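Local coordinates for C alpha-dehydrogenase (Sphingobium sp. SYK-6, PDB 4YAG), which is an NAD-dependent short-chain dehydrogenase that oxidises the C-alpha alcohol of lignin-derived beta-aryl ethers in the pathway leading to their cleavage, at residues Gly13-Gly18 / Lys192-Glu197; Thr7-Gly12 / Val33-Arg38; Val140-Leu145 / Leu186-Ile191. One frame throughout, in Å; residues are numbered along the deposited sequence.

Contact 1: Gly13-Gly18 / Lys192-Glu197; sequences GASGIG and KSRIHE. With NAI (1,4-dihydronicotinamide adenine dinucleotide), chain C.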
# COMPACT_ATOMS: atom_id res chain seq x y z
N GLY A 13 -4.75 -21.19 -4.12
CA GLY A 13 -5.81 -21.92 -4.76
C GLY A 13 -6.23 -23.21 -4.07
O GLY A 13 -7.21 -23.84 -4.47
N ALA A 14 -5.50 -23.60 -3.04
CA ALA A 14 -5.74 -24.89 -2.39
C ALA A 14 -6.51 -24.81 -1.08
O ALA A 14 -6.66 -25.81 -0.36
CB ALA A 14 -4.42 -25.62 -2.18
N SER A 15 -7.02 -23.62 -0.75
CA SER A 15 -7.84 -23.46 0.44
C SER A 15 -8.78 -22.28 0.27
O SER A 15 -8.56 -21.41 -0.58
CB SER A 15 -6.94 -23.22 1.65
OG SER A 15 -7.68 -23.14 2.85
N GLY A 16 -9.84 -22.26 1.07
CA GLY A 16 -10.62 -21.04 1.26
C GLY A 16 -11.16 -20.45 -0.04
O GLY A 16 -11.69 -21.16 -0.89
N ILE A 17 -11.10 -19.13 -0.14
CA ILE A 17 -11.62 -18.41 -1.29
C ILE A 17 -11.02 -18.89 -2.61
O ILE A 17 -11.74 -19.13 -3.59
CB ILE A 17 -11.39 -16.90 -1.11
CG1 ILE A 17 -12.24 -16.40 0.08
CG2 ILE A 17 -11.69 -16.14 -2.38
CD1 ILE A 17 -11.99 -14.94 0.43
N GLY A 18 -9.70 -19.04 -2.64
CA GLY A 18 -9.05 -19.48 -3.86
C GLY A 18 -9.58 -20.82 -4.32
O GLY A 18 -9.75 -21.07 -5.50
N LYS A 192 -15.85 -18.39 5.03
CA LYS A 192 -15.28 -19.59 5.64
C LYS A 192 -13.98 -19.96 4.94
O LYS A 192 -13.94 -20.13 3.73
CB LYS A 192 -16.24 -20.77 5.53
CG LYS A 192 -17.53 -20.62 6.29
CD LYS A 192 -18.38 -21.88 6.18
CE LYS A 192 -19.72 -21.72 6.86
NZ LYS A 192 -20.64 -22.85 6.54
N SER A 193 -12.92 -20.11 5.71
CA SER A 193 -11.61 -20.40 5.14
C SER A 193 -10.67 -20.90 6.23
O SER A 193 -11.10 -21.14 7.35
CB SER A 193 -11.01 -19.17 4.48
OG SER A 193 -10.44 -18.29 5.45
N ARG A 194 -9.40 -21.04 5.88
CA ARG A 194 -8.40 -21.48 6.85
C ARG A 194 -7.36 -20.39 7.14
O ARG A 194 -6.23 -20.70 7.53
CB ARG A 194 -7.74 -22.77 6.37
CG ARG A 194 -8.70 -23.94 6.45
CD ARG A 194 -8.05 -25.28 6.14
NE ARG A 194 -7.86 -25.46 4.71
CZ ARG A 194 -7.43 -26.60 4.16
NH1 ARG A 194 -7.10 -27.61 4.94
NH2 ARG A 194 -7.29 -26.70 2.84
N ILE A 195 -7.75 -19.13 6.97
CA ILE A 195 -6.82 -18.02 7.16
C ILE A 195 -6.35 -17.94 8.61
O ILE A 195 -5.33 -17.32 8.91
CB ILE A 195 -7.40 -16.69 6.64
CG1 ILE A 195 -6.28 -15.66 6.55
CG2 ILE A 195 -8.56 -16.21 7.51
CD1 ILE A 195 -6.46 -14.65 5.45
N HIS A 196 -7.08 -18.59 9.51
CA HIS A 196 -6.65 -18.65 10.90
C HIS A 196 -5.38 -19.48 11.08
O HIS A 196 -4.77 -19.47 12.15
CB HIS A 196 -7.76 -19.20 11.79
CG HIS A 196 -8.20 -20.58 11.41
ND1 HIS A 196 -9.06 -20.82 10.36
CD2 HIS A 196 -7.91 -21.78 11.96
CE1 HIS A 196 -9.27 -22.13 10.27
NE2 HIS A 196 -8.58 -22.73 11.22
N GLU A 197 -4.96 -20.18 10.02
CA GLU A 197 -3.69 -20.92 10.06
C GLU A 197 -2.54 -20.04 9.57
O GLU A 197 -1.47 -20.55 9.26
CB GLU A 197 -3.77 -22.20 9.20
CG GLU A 197 -4.88 -23.15 9.55
CD GLU A 197 -4.95 -24.39 8.65
OE1 GLU A 197 -4.31 -24.40 7.58
OE2 GLU A 197 -5.65 -25.34 9.02
PA NAI C . -6.94 -19.49 3.37
O1A NAI C . -5.79 -19.51 4.33
O2A NAI C . -8.01 -20.55 3.54
O5B NAI C . -6.41 -19.55 1.89
C5B NAI C . -5.24 -18.88 1.54
C4B NAI C . -4.29 -19.85 0.96
O4B NAI C . -3.16 -19.02 0.52
C3B NAI C . -3.77 -20.88 1.85
O3B NAI C . -3.92 -22.21 1.30
C2B NAI C . -2.39 -20.52 2.09
O2B NAI C . -1.53 -21.63 2.36
C1B NAI C . -2.00 -19.75 0.91
N9A NAI C . -0.89 -18.86 1.14
C8A NAI C . -0.64 -18.05 2.23
N7A NAI C . 0.53 -17.42 2.08
C5A NAI C . 1.08 -17.78 0.88
C6A NAI C . 2.24 -17.48 0.18
N6A NAI C . 3.21 -16.64 0.76
N1A NAI C . 2.48 -18.04 -1.04
C2A NAI C . 1.58 -18.90 -1.57
N3A NAI C . 0.44 -19.23 -0.94
C4A NAI C . 0.17 -18.70 0.28
O3 NAI C . -7.59 -18.05 3.59
PN NAI C . -8.58 -17.18 2.66
O1N NAI C . -9.25 -18.01 1.57
O2N NAI C . -9.54 -16.54 3.63
O5D NAI C . -7.59 -16.09 2.00
C5D NAI C . -7.66 -15.73 0.62
C4D NAI C . -7.61 -14.25 0.48
O4D NAI C . -8.90 -13.70 0.95
C3D NAI C . -6.57 -13.60 1.27
O3D NAI C . -5.89 -12.63 0.45
C2D NAI C . -7.26 -12.94 2.38
O2D NAI C . -6.53 -11.80 2.84
C1D NAI C . -8.54 -12.55 1.81
N1N NAI C . -9.65 -12.30 2.64
C2N NAI C . -10.29 -13.27 3.37
C3N NAI C . -11.40 -12.94 4.14
C7N NAI C . -12.11 -13.97 4.94
O7N NAI C . -13.02 -13.67 5.75
N7N NAI C . -11.78 -15.37 4.67
C4N NAI C . -11.88 -11.64 4.19
C5N NAI C . -11.26 -10.69 3.41
C6N NAI C . -10.17 -11.02 2.64

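Contact 2: Thr7-Gly12 / Val33-Arg38; sequences TAFITG and VLADIR. With NAI (1,4-dihydronicotinamide adenine dinucleotide), chain C.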
# COMPACT_ATOMS: atom_id res chain seq x y z
N THR A 7 -6.86 -21.54 -19.13
CA THR A 7 -6.16 -21.98 -17.93
C THR A 7 -6.10 -20.84 -16.92
O THR A 7 -5.79 -19.69 -17.28
CB THR A 7 -4.74 -22.43 -18.25
OG1 THR A 7 -4.79 -23.60 -19.09
CG2 THR A 7 -3.96 -22.73 -16.96
N ALA A 8 -6.43 -21.16 -15.68
CA ALA A 8 -6.42 -20.20 -14.58
C ALA A 8 -5.31 -20.57 -13.60
O ALA A 8 -5.23 -21.72 -13.15
CB ALA A 8 -7.77 -20.18 -13.87
N PHE A 9 -4.45 -19.60 -13.29
CA PHE A 9 -3.41 -19.75 -12.29
C PHE A 9 -3.90 -19.04 -11.04
O PHE A 9 -4.15 -17.82 -11.06
CB PHE A 9 -2.13 -19.10 -12.81
CG PHE A 9 -0.95 -19.21 -11.87
CD1 PHE A 9 -0.68 -18.23 -10.95
CD2 PHE A 9 -0.12 -20.30 -11.91
CE1 PHE A 9 0.40 -18.33 -10.10
CE2 PHE A 9 0.96 -20.43 -11.05
CZ PHE A 9 1.23 -19.44 -10.15
N ILE A 10 -4.04 -19.80 -9.95
CA ILE A 10 -4.67 -19.30 -8.73
C ILE A 10 -3.74 -19.42 -7.55
O ILE A 10 -3.44 -20.52 -7.08
CB ILE A 10 -5.98 -20.06 -8.42
CG1 ILE A 10 -6.86 -20.15 -9.67
CG2 ILE A 10 -6.72 -19.42 -7.25
CD1 ILE A 10 -8.11 -20.95 -9.46
N THR A 11 -3.27 -18.29 -7.04
CA THR A 11 -2.47 -18.34 -5.83
C THR A 11 -3.38 -18.47 -4.61
O THR A 11 -4.49 -17.97 -4.58
CB THR A 11 -1.56 -17.13 -5.67
OG1 THR A 11 -2.37 -15.99 -5.34
CG2 THR A 11 -0.75 -16.89 -6.93
N GLY A 12 -2.92 -19.23 -3.62
CA GLY A 12 -3.76 -19.64 -2.52
C GLY A 12 -4.94 -20.48 -3.00
O GLY A 12 -5.99 -20.51 -2.37
N VAL A 33 -4.20 -24.25 -12.44
CA VAL A 33 -2.94 -24.39 -11.75
C VAL A 33 -3.12 -23.75 -10.39
O VAL A 33 -3.41 -22.54 -10.30
CB VAL A 33 -1.78 -23.73 -12.50
CG1 VAL A 33 -0.49 -23.79 -11.70
CG2 VAL A 33 -1.60 -24.38 -13.83
N LEU A 34 -3.01 -24.56 -9.34
CA LEU A 34 -3.14 -24.07 -7.97
C LEU A 34 -1.74 -23.90 -7.39
O LEU A 34 -0.95 -24.85 -7.35
CB LEU A 34 -3.95 -25.05 -7.12
CG LEU A 34 -5.28 -25.49 -7.72
CD1 LEU A 34 -5.98 -26.44 -6.78
CD2 LEU A 34 -6.17 -24.33 -8.05
N ALA A 35 -1.42 -22.68 -6.97
CA ALA A 35 -0.12 -22.35 -6.43
C ALA A 35 -0.32 -21.99 -4.95
O ALA A 35 -1.16 -21.17 -4.61
CB ALA A 35 0.51 -21.18 -7.19
N ASP A 36 0.45 -22.62 -4.08
CA ASP A 36 0.22 -22.47 -2.64
C ASP A 36 1.49 -22.80 -1.89
O ASP A 36 2.28 -23.67 -2.32
CB ASP A 36 -0.92 -23.41 -2.23
CG ASP A 36 -1.65 -22.96 -0.98
OD1 ASP A 36 -1.07 -23.05 0.12
OD2 ASP A 36 -2.83 -22.53 -1.11
N ILE A 37 1.67 -22.19 -0.73
CA ILE A 37 2.85 -22.43 0.07
C ILE A 37 2.70 -23.68 0.95
O ILE A 37 3.69 -24.20 1.48
CB ILE A 37 3.17 -21.16 0.93
CG1 ILE A 37 4.64 -21.15 1.36
CG2 ILE A 37 2.26 -21.07 2.13
CD1 ILE A 37 5.04 -19.83 2.01
N ARG A 38 1.48 -24.18 1.10
CA ARG A 38 1.19 -25.32 1.97
C ARG A 38 1.03 -26.61 1.18
O ARG A 38 0.05 -26.78 0.46
CB ARG A 38 -0.08 -25.05 2.77
CG ARG A 38 0.10 -24.01 3.89
CD ARG A 38 0.71 -24.59 5.14
NE ARG A 38 -0.12 -25.63 5.74
CZ ARG A 38 -1.15 -25.38 6.56
NH1 ARG A 38 -1.47 -24.13 6.88
NH2 ARG A 38 -1.87 -26.39 7.03
PA NAI C . -6.94 -19.49 3.37
O1A NAI C . -5.79 -19.51 4.33
O2A NAI C . -8.01 -20.55 3.54
O5B NAI C . -6.41 -19.55 1.89
C5B NAI C . -5.24 -18.88 1.54
C4B NAI C . -4.29 -19.85 0.96
O4B NAI C . -3.16 -19.02 0.52
C3B NAI C . -3.77 -20.88 1.85
O3B NAI C . -3.92 -22.21 1.30
C2B NAI C . -2.39 -20.52 2.09
O2B NAI C . -1.53 -21.63 2.36
C1B NAI C . -2.00 -19.75 0.91
N9A NAI C . -0.89 -18.86 1.14
C8A NAI C . -0.64 -18.05 2.23
N7A NAI C . 0.53 -17.42 2.08
C5A NAI C . 1.08 -17.78 0.88
C6A NAI C . 2.24 -17.48 0.18
N6A NAI C . 3.21 -16.64 0.76
N1A NAI C . 2.48 -18.04 -1.04
C2A NAI C . 1.58 -18.90 -1.57
N3A NAI C . 0.44 -19.23 -0.94
C4A NAI C . 0.17 -18.70 0.28
O3 NAI C . -7.59 -18.05 3.59
PN NAI C . -8.58 -17.18 2.66
O1N NAI C . -9.25 -18.01 1.57
O2N NAI C . -9.54 -16.54 3.63
O5D NAI C . -7.59 -16.09 2.00
C5D NAI C . -7.66 -15.73 0.62
C4D NAI C . -7.61 -14.25 0.48
O4D NAI C . -8.90 -13.70 0.95
C3D NAI C . -6.57 -13.60 1.27
O3D NAI C . -5.89 -12.63 0.45
C2D NAI C . -7.26 -12.94 2.38
O2D NAI C . -6.53 -11.80 2.84
C1D NAI C . -8.54 -12.55 1.81
N1N NAI C . -9.65 -12.30 2.64
C2N NAI C . -10.29 -13.27 3.37
C3N NAI C . -11.40 -12.94 4.14
C7N NAI C . -12.11 -13.97 4.94
O7N NAI C . -13.02 -13.67 5.75
N7N NAI C . -11.78 -15.37 4.67
C4N NAI C . -11.88 -11.64 4.19
C5N NAI C . -11.26 -10.69 3.41
C6N NAI C . -10.17 -11.02 2.64

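Contact 3: Val140-Leu145 / Leu186-Ile191; sequences VNTASL and LMPGPI. With NAI (1,4-dihydronicotinamide adenine dinucleotide), chain C.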
# COMPACT_ATOMS: atom_id res chain seq x y z
N VAL A 140 -7.71 -11.21 -11.36
CA VAL A 140 -8.48 -10.95 -10.16
C VAL A 140 -7.49 -10.83 -9.02
O VAL A 140 -6.69 -11.74 -8.80
CB VAL A 140 -9.46 -12.10 -9.83
CG1 VAL A 140 -10.23 -11.81 -8.54
CG2 VAL A 140 -10.44 -12.34 -10.97
N ASN A 141 -7.54 -9.73 -8.29
CA ASN A 141 -6.76 -9.58 -7.06
C ASN A 141 -7.69 -9.63 -5.86
O ASN A 141 -8.68 -8.92 -5.83
CB ASN A 141 -6.04 -8.21 -7.06
CG ASN A 141 -5.01 -8.11 -8.16
OD1 ASN A 141 -4.36 -9.10 -8.50
ND2 ASN A 141 -4.89 -6.94 -8.76
N THR A 142 -7.35 -10.43 -4.86
CA THR A 142 -8.18 -10.47 -3.66
C THR A 142 -7.68 -9.46 -2.66
O THR A 142 -6.60 -9.62 -2.10
CB THR A 142 -8.21 -11.84 -3.00
OG1 THR A 142 -8.57 -12.83 -3.98
CG2 THR A 142 -9.20 -11.83 -1.86
N ALA A 143 -8.46 -8.41 -2.45
CA ALA A 143 -8.13 -7.44 -1.41
C ALA A 143 -8.98 -7.80 -0.18
O ALA A 143 -8.91 -8.94 0.30
CB ALA A 143 -8.38 -6.03 -1.90
N SER A 144 -9.78 -6.86 0.32
CA SER A 144 -10.65 -7.08 1.47
C SER A 144 -11.49 -5.83 1.66
O SER A 144 -11.05 -4.74 1.29
CB SER A 144 -9.83 -7.28 2.74
OG SER A 144 -10.72 -7.37 3.85
N LEU A 145 -12.67 -5.96 2.28
CA LEU A 145 -13.40 -4.77 2.68
C LEU A 145 -12.62 -4.03 3.77
O LEU A 145 -12.83 -2.84 3.99
CB LEU A 145 -14.80 -5.11 3.13
CG LEU A 145 -15.75 -5.44 1.99
CD1 LEU A 145 -17.08 -6.03 2.49
CD2 LEU A 145 -16.03 -4.22 1.15
N LEU A 186 -11.46 -8.13 -5.81
CA LEU A 186 -12.41 -8.77 -4.92
C LEU A 186 -12.20 -8.29 -3.51
O LEU A 186 -11.08 -8.31 -3.00
CB LEU A 186 -12.19 -10.28 -5.02
CG LEU A 186 -12.93 -11.16 -4.02
CD1 LEU A 186 -14.43 -11.04 -4.11
CD2 LEU A 186 -12.48 -12.61 -4.20
N MET A 187 -13.28 -7.82 -2.89
CA MET A 187 -13.27 -7.28 -1.54
C MET A 187 -14.22 -8.06 -0.67
O MET A 187 -15.42 -7.77 -0.62
CB MET A 187 -13.64 -5.79 -1.59
CG MET A 187 -12.59 -4.99 -2.34
SD MET A 187 -13.14 -3.32 -2.78
CE MET A 187 -14.34 -3.68 -4.03
N PRO A 188 -13.70 -9.13 -0.03
CA PRO A 188 -14.63 -9.91 0.79
C PRO A 188 -14.88 -9.36 2.19
O PRO A 188 -14.04 -8.68 2.79
CB PRO A 188 -13.93 -11.28 0.90
CG PRO A 188 -12.89 -11.31 -0.19
CD PRO A 188 -12.46 -9.86 -0.30
N GLY A 189 -16.05 -9.74 2.70
CA GLY A 189 -16.35 -9.79 4.11
C GLY A 189 -16.02 -11.19 4.61
O GLY A 189 -15.18 -11.87 4.04
N PRO A 190 -16.66 -11.62 5.69
CA PRO A 190 -16.30 -12.91 6.31
C PRO A 190 -16.67 -14.14 5.48
O PRO A 190 -17.85 -14.41 5.25
CB PRO A 190 -17.06 -12.90 7.63
CG PRO A 190 -17.50 -11.49 7.84
CD PRO A 190 -17.66 -10.88 6.48
N ILE A 191 -15.64 -14.87 5.03
CA ILE A 191 -15.80 -16.09 4.25
C ILE A 191 -15.17 -17.25 5.03
O ILE A 191 -14.09 -17.10 5.60
CB ILE A 191 -15.09 -16.00 2.89
CG1 ILE A 191 -15.32 -14.64 2.21
CG2 ILE A 191 -15.47 -17.18 1.98
CD1 ILE A 191 -16.75 -14.33 1.94
PA NAI C . -6.94 -19.49 3.37
O1A NAI C . -5.79 -19.51 4.33
O2A NAI C . -8.01 -20.55 3.54
O5B NAI C . -6.41 -19.55 1.89
C5B NAI C . -5.24 -18.88 1.54
C4B NAI C . -4.29 -19.85 0.96
O4B NAI C . -3.16 -19.02 0.52
C3B NAI C . -3.77 -20.88 1.85
O3B NAI C . -3.92 -22.21 1.30
C2B NAI C . -2.39 -20.52 2.09
O2B NAI C . -1.53 -21.63 2.36
C1B NAI C . -2.00 -19.75 0.91
N9A NAI C . -0.89 -18.86 1.14
C8A NAI C . -0.64 -18.05 2.23
N7A NAI C . 0.53 -17.42 2.08
C5A NAI C . 1.08 -17.78 0.88
C6A NAI C . 2.24 -17.48 0.18
N6A NAI C . 3.21 -16.64 0.76
N1A NAI C . 2.48 -18.04 -1.04
C2A NAI C . 1.58 -18.90 -1.57
N3A NAI C . 0.44 -19.23 -0.94
C4A NAI C . 0.17 -18.70 0.28
O3 NAI C . -7.59 -18.05 3.59
PN NAI C . -8.58 -17.18 2.66
O1N NAI C . -9.25 -18.01 1.57
O2N NAI C . -9.54 -16.54 3.63
O5D NAI C . -7.59 -16.09 2.00
C5D NAI C . -7.66 -15.73 0.62
C4D NAI C . -7.61 -14.25 0.48
O4D NAI C . -8.90 -13.70 0.95
C3D NAI C . -6.57 -13.60 1.27
O3D NAI C . -5.89 -12.63 0.45
C2D NAI C . -7.26 -12.94 2.38
O2D NAI C . -6.53 -11.80 2.84
C1D NAI C . -8.54 -12.55 1.81
N1N NAI C . -9.65 -12.30 2.64
C2N NAI C . -10.29 -13.27 3.37
C3N NAI C . -11.40 -12.94 4.14
C7N NAI C . -12.11 -13.97 4.94
O7N NAI C . -13.02 -13.67 5.75
N7N NAI C . -11.78 -15.37 4.67
C4N NAI C . -11.88 -11.64 4.19
C5N NAI C . -11.26 -10.69 3.41
C6N NAI C . -10.17 -11.02 2.64
O HOH W 1 -13.33 -8.26 5.69

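Contact 1: Gly13-Gly18 / Lys192-Glu197
Ser15 and Arg194 meet through the serine hydroxyl, which accepts a hydrogen bond from Arg194 NE (NE to OG 3.0 Å, 157° at the hydrogen) and donates its own to the cofactor, Ser15 OG to O2A of NADH being 2.7 Å. The serine oxygen lies at the guanidinium edge, tilted 16° from its plane; with OG anti to the backbone nitrogen (chi1 -176°) the hydroxyl is set between Arg194 NE and O2A. Arg194 also offers its backbone, N to O2A 2.8 Å, and the same phosphate oxygen is thus gripped from both segments. On the other phosphate, Ser193 OG donates to O2N (2.7 Å) while accepting from Ile195 N, an ST turn that orients the hydroxyl. Ile17 N, near the start of the helix that runs to residue 27, donates to O1N (2.8 Å). Between these bonds the backbones close up: Gly16 CA lies 3.7 Å from Ser193 CB, and a side chain at this glycine would run into both that carbon and O1N. Further out, a salt bridge from Arg194 NH1 to Glu44 holds the guanidinium, and the side chain also packs on His41 of helix 39-51. Lys192 turns away to a salt bridge with Glu230. Serine hydroxyls and backbone N-H groups make all four of these bonds to the diphosphate, whereas the arginine charge works from the second shell. The helix start and the guanidinium would probably both help to offset the negative charge of the bound phosphates.

Contact 2: Thr7-Gly12 / Val33-Arg38
In the first beta-alpha-beta unit of the Rossmann fold, strands 7-11 and 33-36 are parallel neighbours, their axes 4.8 Å apart and 16° from parallel, with helix 16-27 as the connection. Val33 N donates to Ala8 O, Ile10 N to Val33 O and Ala35 N to Ile10 O; a weak bond from Gly12 N to Ala35 O ends the ladder where the first strand turns into the glycine-rich loop. One face of the sheet carries Phe9, Val33 and Ala35. The Phe9 ring, with CG anti to its backbone nitrogen (chi1 -179°), reaches across to the second strand: CD2 is 3.5 Å from Val33 CG1, and CZ, at the far end of the ring, is 3.5 Å from Ala35 CB. Helix 68-82 packs on this face, through Ala74 and Cys78. On the opposite face Ile10 and Leu34 extend together, Ile10 CD1 4.1 Å from Leu34 CD2, against Ala22 of helix 16-27. At the strand ends the contact becomes polar. Asp36 takes both adenosine ribose hydroxyls, OD1 from O2B and OD2 from O3B of NADH, each at 2.7 Å. OD1 also accepts from Arg38 N through its anti lone pair, an Asx turn that holds the carboxylate. Its OD2 lies 3.3 Å from Gly12 CA. Gly12 has a positive phi of 61°, and a CB there would collide with ribose O4B. An acidic residue ending the second strand and gripping both hydroxyls is the hallmark of NAD-preferring Rossmann enzymes, since a 2'-phosphate would probably be repelled here.

Contact 3: Val140-Leu145 / Leu186-Ile191
Val140-Leu145 and Leu186-Gly189 run in nearly the same direction, about 30° apart, and pair in parallel at Thr142 and Leu186. Leu186 N donates to Asn141 O (2.9 Å) and Ala143 N to Leu186 O (2.7 Å). Beyond the strands Leu145 N bonds to Pro188 O at 3.1 Å, coming from 39° above the carbonyl plane. A water donates to that same oxygen and bonds weakly to Ser144 OG, which is also hydrogen-bonded to Ala146 N. The Thr142 and Leu186 side chains run together on one face, Thr142 OG1 3.9 Å from Leu186 CD2, and the threonine hydroxyl bonds to Asn91. The Leu145 side chain crosses that of Met187 at about a right angle, its CD2 4.0 Å from Met187 CB; CG, anti to the carbonyl carbon (chi1 -75°), is thereby set 3.5 Å from Met187 O. An alanine in place of Leu145 would probably open a gap beside Met187 and cost the packing on Met270 of the second subunit. Pro188 CB lies 3.7 Å from nicotinamide C5N, and Ser144 OG is also close to that atom. Ile191 grips the carboxamide with both backbone groups, N to O7N and O from N7N, which fixes its rotation. With Tyr158 and Lys162 nearby, Ser144 is consistent with the serine of the Ser-Tyr-Lys triad, and Pro188-Gly189 with the proline-glycine step after the sixth strand, in short-chain dehydrogenases.

The three contacts share one NADH, which lies across the C-terminal ends of the sheet strands. Contact 2 holds the adenosine ribose, contact 1 the diphosphate and contact 3 the nicotinamide, so the cofactor bridges contacts 2 and 3, whose centres are about 17 Å apart and which do not touch. Contact 1 sits between them, its centre about 12 Å from each. It meets contact 2 through the salt bridge of Glu197 OE1 to Arg38 NH1 (2.9 Å), and contact 3 through Ile17 CD1, 3.8 Å from Pro188 CG. Along the chain, Gly13-Gly18 directly follows Thr7-Gly12, and Lys192-Glu197 directly follows Leu186-Ile191.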